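Local coordinates for protein GDNF family receptor alpha-3 (Homo sapiens, PDB 2GH0) that serves as the cell-surface receptor for the neuronal growth factor artemin, whose binding leads to autophosphorylation and activation of the RET receptor, at residues 11-16 against 64-70; 41-47 against 89-93. All coordinates share one frame; numbering follows the deposited sequence.

How the interactions relate
Interaction 1, and segment 41-47 of interaction 2, lie in the first of the two GDNF/GAS1 domains in this piece of the receptor; Leu91, in the other half of interaction 2, rests on Thr151 and Ser165. Each contact is built around a disulfide. Interaction 1 ties helix 11-20 to the end of helix 59-66; interaction 2 ties the start of helix 43-56 to the end of helix 87-90 and the proline-containing run that follows. Their segments alternate along the chain, so the two ties interlock in sequence. Helices 43-56 and 59-66 are consecutive, yet the contacts do not touch: their centres are 23 Å apart and their nearest atoms about 11 Å. Two separate places are thus pinned covalently.

Interaction 1: residues 11-16 against 64-70; sequences LCLKFA and GLLLCPC
The carbonyl oxygens of Cys12 and Leu65 are joined by one water, which donates to Cys12 O at 2.6 Å and to Leu65 O as well. A second water accepts from Leu11 N and donates to Pro69 O, so water carries the polar part of this contact between helix 11-20 and the end of helix 59-66. Between the two bridges runs the disulfide Cys12-Cys68, with a chi3 of 98°. With SG anti to the carbonyl carbon (chi1 -76°), Cys12 turns its sulfur to Cys68 and brings it 3.6 Å from Cys70 SG, which is itself bonded to Cys77 of helix 75-83; two disulfides therefore sit side by side.

Phe15 closes in on Gly64: its CB is 3.1 Å from Gly64 O, and its CD2 lies on the backbone, 3.7 Å from Gly64 CA. Further along, Cys68 CB and Pro69 CD approach the ring obliquely, and Phe206 meets it edge-to-face. Leu11 crosses Pro69 at about a right angle, CD1 to CG 3.7 Å, while Leu65 CD1 reaches back to Ala16 CA. With no direct hydrogen bond between the segments, the disulfide fixes their spacing, and a shared water satisfies the carbonyls of buried Cys12 and Leu65.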
loop_
_atom_site.group_PDB
_atom_site.type_symbol
_atom_site.label_atom_id
_atom_site.label_comp_id
_atom_site.label_asym_id
_atom_site.label_seq_id
_atom_site.Cartn_x
_atom_site.Cartn_y
_atom_site.Cartn_z
ATOM N N LEU C 11 39.426 -13.907 14.184
ATOM C CA LEU C 11 39.753 -13.258 12.915
ATOM C C LEU C 11 39.003 -13.908 11.761
ATOM O O LEU C 11 38.763 -13.273 10.755
ATOM C CB LEU C 11 41.270 -13.293 12.626
ATOM C CG LEU C 11 42.060 -12.452 13.642
ATOM C CD1 LEU C 11 43.506 -12.320 13.231
ATOM C CD2 LEU C 11 41.459 -11.080 13.772
ATOM N N CYS C 12 38.620 -15.169 11.897
ATOM C CA CYS C 12 37.780 -15.753 10.832
ATOM C C CYS C 12 36.435 -14.999 10.711
ATOM O O CYS C 12 36.006 -14.688 9.617
ATOM C CB CYS C 12 37.561 -17.235 11.065
ATOM S SG CYS C 12 39.108 -18.131 10.600
ATOM N N LEU C 13 35.823 -14.666 11.841
ATOM C CA LEU C 13 34.602 -13.861 11.864
ATOM C C LEU C 13 34.904 -12.480 11.285
ATOM O O LEU C 13 34.159 -11.993 10.447
ATOM C CB LEU C 13 34.023 -13.724 13.295
ATOM C CG LEU C 13 32.761 -12.845 13.433
ATOM C CD1 LEU C 13 31.659 -13.194 12.405
ATOM C CD2 LEU C 13 32.188 -12.902 14.842
ATOM N N LYS C 14 35.959 -11.827 11.771
ATOM C CA LYS C 14 36.321 -10.505 11.218
ATOM C C LYS C 14 36.523 -10.509 9.695
ATOM O O LYS C 14 36.038 -9.585 8.980
ATOM C CB LYS C 14 37.535 -9.914 11.949
ATOM C CG LYS C 14 37.237 -9.508 13.374
ATOM C CD LYS C 14 38.545 -8.966 14.003
ATOM C CE LYS C 14 38.400 -8.525 15.457
ATOM N NZ LYS C 14 39.429 -7.430 15.798
ATOM N N PHE C 15 37.244 -11.497 9.168
ATOM C CA PHE C 15 37.392 -11.570 7.704
ATOM C C PHE C 15 36.126 -11.862 6.901
ATOM O O PHE C 15 35.984 -11.380 5.775
ATOM C CB PHE C 15 38.514 -12.516 7.293
ATOM C CG PHE C 15 39.881 -11.909 7.496
ATOM C CD1 PHE C 15 40.627 -12.217 8.636
ATOM C CD2 PHE C 15 40.394 -11.042 6.546
ATOM C CE1 PHE C 15 41.889 -11.654 8.869
ATOM C CE2 PHE C 15 41.651 -10.441 6.755
ATOM C CZ PHE C 15 42.406 -10.747 7.920
ATOM N N ALA C 16 35.231 -12.659 7.471
ATOM C CA ALA C 16 33.877 -12.846 6.891
ATOM C C ALA C 16 33.229 -11.492 6.795
ATOM O O ALA C 16 32.645 -11.132 5.796
ATOM C CB ALA C 16 33.018 -13.805 7.755
ATOM N N GLY C 64 41.105 -13.956 2.419
ATOM C CA GLY C 64 40.843 -13.541 3.807
ATOM C C GLY C 64 39.722 -14.399 4.407
ATOM O O GLY C 64 39.797 -14.821 5.584
ATOM N N LEU C 65 38.700 -14.618 3.609
ATOM C CA LEU C 65 37.517 -15.346 4.061
ATOM C C LEU C 65 37.925 -16.794 4.484
ATOM O O LEU C 65 37.527 -17.356 5.533
ATOM C CB LEU C 65 36.520 -15.409 2.888
ATOM C CG LEU C 65 35.228 -16.162 3.253
ATOM C CD1 LEU C 65 34.448 -15.431 4.355
ATOM C CD2 LEU C 65 34.315 -16.495 2.046
ATOM N N LEU C 66 38.681 -17.430 3.616
ATOM C CA LEU C 66 38.981 -18.861 3.834
ATOM C C LEU C 66 40.274 -19.140 4.558
ATOM O O LEU C 66 40.311 -20.060 5.433
ATOM C CB LEU C 66 38.963 -19.527 2.459
ATOM C CG LEU C 66 39.051 -21.076 2.489
ATOM C CD1 LEU C 66 37.978 -21.660 3.326
ATOM C CD2 LEU C 66 38.936 -21.612 1.013
ATOM N N LEU C 67 41.326 -18.358 4.288
ATOM C CA LEU C 67 42.693 -18.612 4.832
ATOM C C LEU C 67 42.897 -17.752 6.017
ATOM O O LEU C 67 43.876 -17.053 6.136
ATOM C CB LEU C 67 43.810 -18.417 3.796
ATOM C CG LEU C 67 43.582 -19.198 2.483
ATOM C CD1 LEU C 67 44.666 -18.995 1.405
ATOM C CD2 LEU C 67 43.364 -20.691 2.736
ATOM N N CYS C 68 41.965 -17.872 6.957
ATOM C CA CYS C 68 41.946 -16.944 8.107
ATOM C C CYS C 68 42.614 -17.628 9.286
ATOM O O CYS C 68 42.523 -18.915 9.464
ATOM C CB CYS C 68 40.503 -16.484 8.414
ATOM S SG CYS C 68 39.327 -17.862 8.609
ATOM N N PRO C 69 43.367 -16.853 10.070
ATOM C CA PRO C 69 44.157 -17.453 11.140
ATOM C C PRO C 69 43.349 -17.693 12.435
ATOM O O PRO C 69 42.501 -16.873 12.745
ATOM C CB PRO C 69 45.230 -16.382 11.390
ATOM C CG PRO C 69 44.578 -15.107 11.071
ATOM C CD PRO C 69 43.542 -15.375 9.987
ATOM N N CYS C 70 43.658 -18.777 13.187
ATOM C CA CYS C 70 42.982 -19.147 14.432
ATOM C C CYS C 70 44.024 -19.463 15.485
ATOM O O CYS C 70 44.980 -20.192 15.206
ATOM C CB CYS C 70 42.087 -20.383 14.260
ATOM S SG CYS C 70 40.659 -20.085 13.136
HETATM O O HOH W 1 41.596 -15.593 15.180
HETATM O O HOH W 2 35.949 -16.246 7.476
#

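Interaction 2: residues 41-47 against 89-93; sequences CQRHVCL and CALPP
The guanidinium of Arg43 lies between two apolar groups: Pro92 CG is 3.5 Å above one face, offset toward the rim, and Leu47 CD2, from one turn further along the same helix, covers the centre of the opposite face. At its edge, near the plane, are the carbonyl oxygens of Cys89 and Ala90. Here, in the helical, disulfide-rich GDNF/GAS1 fold, the start of helix 43-56 meets the end of helix 87-90, joined by a disulfide.

With CG anti to the backbone N (chi1 -177°) and the chain extended as far as NE, Arg43 reaches past Cys89 O to the end of the short helix. NE donates to Ala90 O at 2.9 Å, with an N-H...O angle of 149°; the donor stands above the carbonyl plane, 58° out of it. A water donates to the same oxygen and accepts a weak bond from NH2. An alanine in place of Arg43 would remove the NE donor and is likely to leave Ala90 O without its direct side-chain partner and Pro92 without the flat group it packs on.

Beside this bond, Leu47 CD1 rests 3.8 Å from Ala90 CB. The covalent tie is Cys41-Cys89, and Cys46, disulfide-bonded to Cys36, packs against it, its CB 3.4 Å from Cys89 SG.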
loop_
_atom_site.group_PDB
_atom_site.type_symbol
_atom_site.label_atom_id
_atom_site.label_comp_id
_atom_site.label_asym_id
_atom_site.label_seq_id
_atom_site.Cartn_x
_atom_site.Cartn_y
_atom_site.Cartn_z
ATOM N N CYS C 41 19.797 -28.466 0.425
ATOM C CA CYS C 41 20.879 -28.215 -0.514
ATOM C C CYS C 41 20.930 -29.119 -1.744
ATOM O O CYS C 41 21.081 -30.341 -1.658
ATOM C CB CYS C 41 22.250 -28.041 0.185
ATOM S SG CYS C 41 23.483 -29.315 -0.210
ATOM N N GLN C 42 20.770 -28.496 -2.901
ATOM C CA GLN C 42 21.069 -29.139 -4.167
ATOM C C GLN C 42 22.571 -29.021 -4.309
ATOM O O GLN C 42 23.074 -27.913 -4.444
ATOM C CB GLN C 42 20.383 -28.417 -5.327
ATOM C CG GLN C 42 18.866 -28.716 -5.463
ATOM C CD GLN C 42 18.053 -27.985 -4.415
ATOM O OE1 GLN C 42 18.435 -26.885 -3.984
ATOM N NE2 GLN C 42 16.931 -28.583 -3.987
ATOM N N ARG C 43 23.289 -30.146 -4.296
ATOM C CA ARG C 43 24.741 -30.056 -4.173
ATOM C C ARG C 43 25.386 -29.366 -5.379
ATOM O O ARG C 43 26.371 -28.648 -5.233
ATOM C CB ARG C 43 25.353 -31.440 -3.908
ATOM C CG ARG C 43 26.844 -31.429 -3.687
ATOM C CD ARG C 43 27.360 -32.866 -3.434
ATOM N NE ARG C 43 28.756 -32.958 -3.812
ATOM C CZ ARG C 43 29.191 -33.486 -4.957
ATOM N NH1 ARG C 43 28.315 -33.989 -5.841
ATOM N NH2 ARG C 43 30.515 -33.517 -5.215
ATOM N N HIS C 44 24.842 -29.615 -6.573
ATOM C CA HIS C 44 25.387 -29.026 -7.804
ATOM C C HIS C 44 25.210 -27.493 -7.890
ATOM O O HIS C 44 26.033 -26.792 -8.498
ATOM C CB HIS C 44 24.808 -29.709 -9.036
ATOM C CG HIS C 44 23.333 -29.539 -9.193
ATOM N ND1 HIS C 44 22.410 -30.345 -8.553
ATOM C CD2 HIS C 44 22.614 -28.675 -9.954
ATOM C CE1 HIS C 44 21.190 -29.975 -8.906
ATOM N NE2 HIS C 44 21.284 -28.967 -9.757
ATOM N N VAL C 45 24.151 -26.986 -7.276
ATOM C CA VAL C 45 23.930 -25.548 -7.269
ATOM C C VAL C 45 24.912 -24.943 -6.273
ATOM O O VAL C 45 25.523 -23.947 -6.548
ATOM C CB VAL C 45 22.497 -25.180 -6.889
ATOM C CG1 VAL C 45 22.308 -23.652 -6.926
ATOM C CG2 VAL C 45 21.547 -25.833 -7.848
ATOM N N CYS C 46 25.076 -25.577 -5.122
ATOM C CA CYS C 46 26.085 -25.087 -4.131
ATOM C C CYS C 46 27.475 -25.040 -4.743
ATOM O O CYS C 46 28.216 -24.053 -4.635
ATOM C CB CYS C 46 26.022 -25.984 -2.896
ATOM S SG CYS C 46 27.381 -25.763 -1.712
ATOM N N LEU C 47 27.837 -26.110 -5.449
ATOM C CA LEU C 47 29.178 -26.203 -6.043
ATOM C C LEU C 47 29.350 -25.069 -7.071
ATOM O O LEU C 47 30.384 -24.441 -7.130
ATOM C CB LEU C 47 29.299 -27.586 -6.738
ATOM C CG LEU C 47 30.086 -28.730 -6.154
ATOM C CD1 LEU C 47 30.563 -28.608 -4.675
ATOM C CD2 LEU C 47 29.488 -30.132 -6.639
ATOM N N CYS C 89 27.378 -29.703 2.627
ATOM C CA CYS C 89 26.658 -29.642 1.393
ATOM C C CYS C 89 27.516 -29.939 0.180
ATOM O O CYS C 89 27.057 -30.657 -0.714
ATOM C CB CYS C 89 26.002 -28.276 1.178
ATOM S SG CYS C 89 25.190 -28.237 -0.455
ATOM N N ALA C 90 28.700 -29.326 0.117
ATOM C CA ALA C 90 29.558 -29.327 -1.073
ATOM C C ALA C 90 30.179 -30.707 -1.323
ATOM O O ALA C 90 30.461 -31.056 -2.455
ATOM C CB ALA C 90 30.679 -28.301 -0.923
ATOM N N LEU C 91 30.408 -31.458 -0.263
ATOM C CA LEU C 91 31.133 -32.751 -0.386
ATOM C C LEU C 91 30.187 -33.933 -0.257
ATOM O O LEU C 91 29.290 -33.901 0.581
ATOM C CB LEU C 91 32.237 -32.807 0.664
ATOM C CG LEU C 91 33.202 -31.607 0.734
ATOM C CD1 LEU C 91 34.202 -31.794 1.896
ATOM C CD2 LEU C 91 33.926 -31.526 -0.545
ATOM N N PRO C 92 30.399 -34.999 -1.084
ATOM C CA PRO C 92 29.666 -36.257 -0.970
ATOM C C PRO C 92 29.726 -36.771 0.451
ATOM O O PRO C 92 30.719 -36.592 1.102
ATOM C CB PRO C 92 30.430 -37.192 -1.913
ATOM C CG PRO C 92 30.953 -36.279 -2.978
ATOM C CD PRO C 92 31.370 -35.030 -2.198
ATOM N N PRO C 93 28.647 -37.387 0.948
ATOM C CA PRO C 93 28.736 -37.883 2.340
ATOM C C PRO C 93 29.583 -39.161 2.462
ATOM O O PRO C 93 30.048 -39.501 3.570
ATOM C CB PRO C 93 27.280 -38.165 2.704
ATOM C CG PRO C 93 26.632 -38.490 1.376
ATOM C CD PRO C 93 27.327 -37.635 0.344
HETATM O O HOH W 3 33.041 -31.587 -4.270
#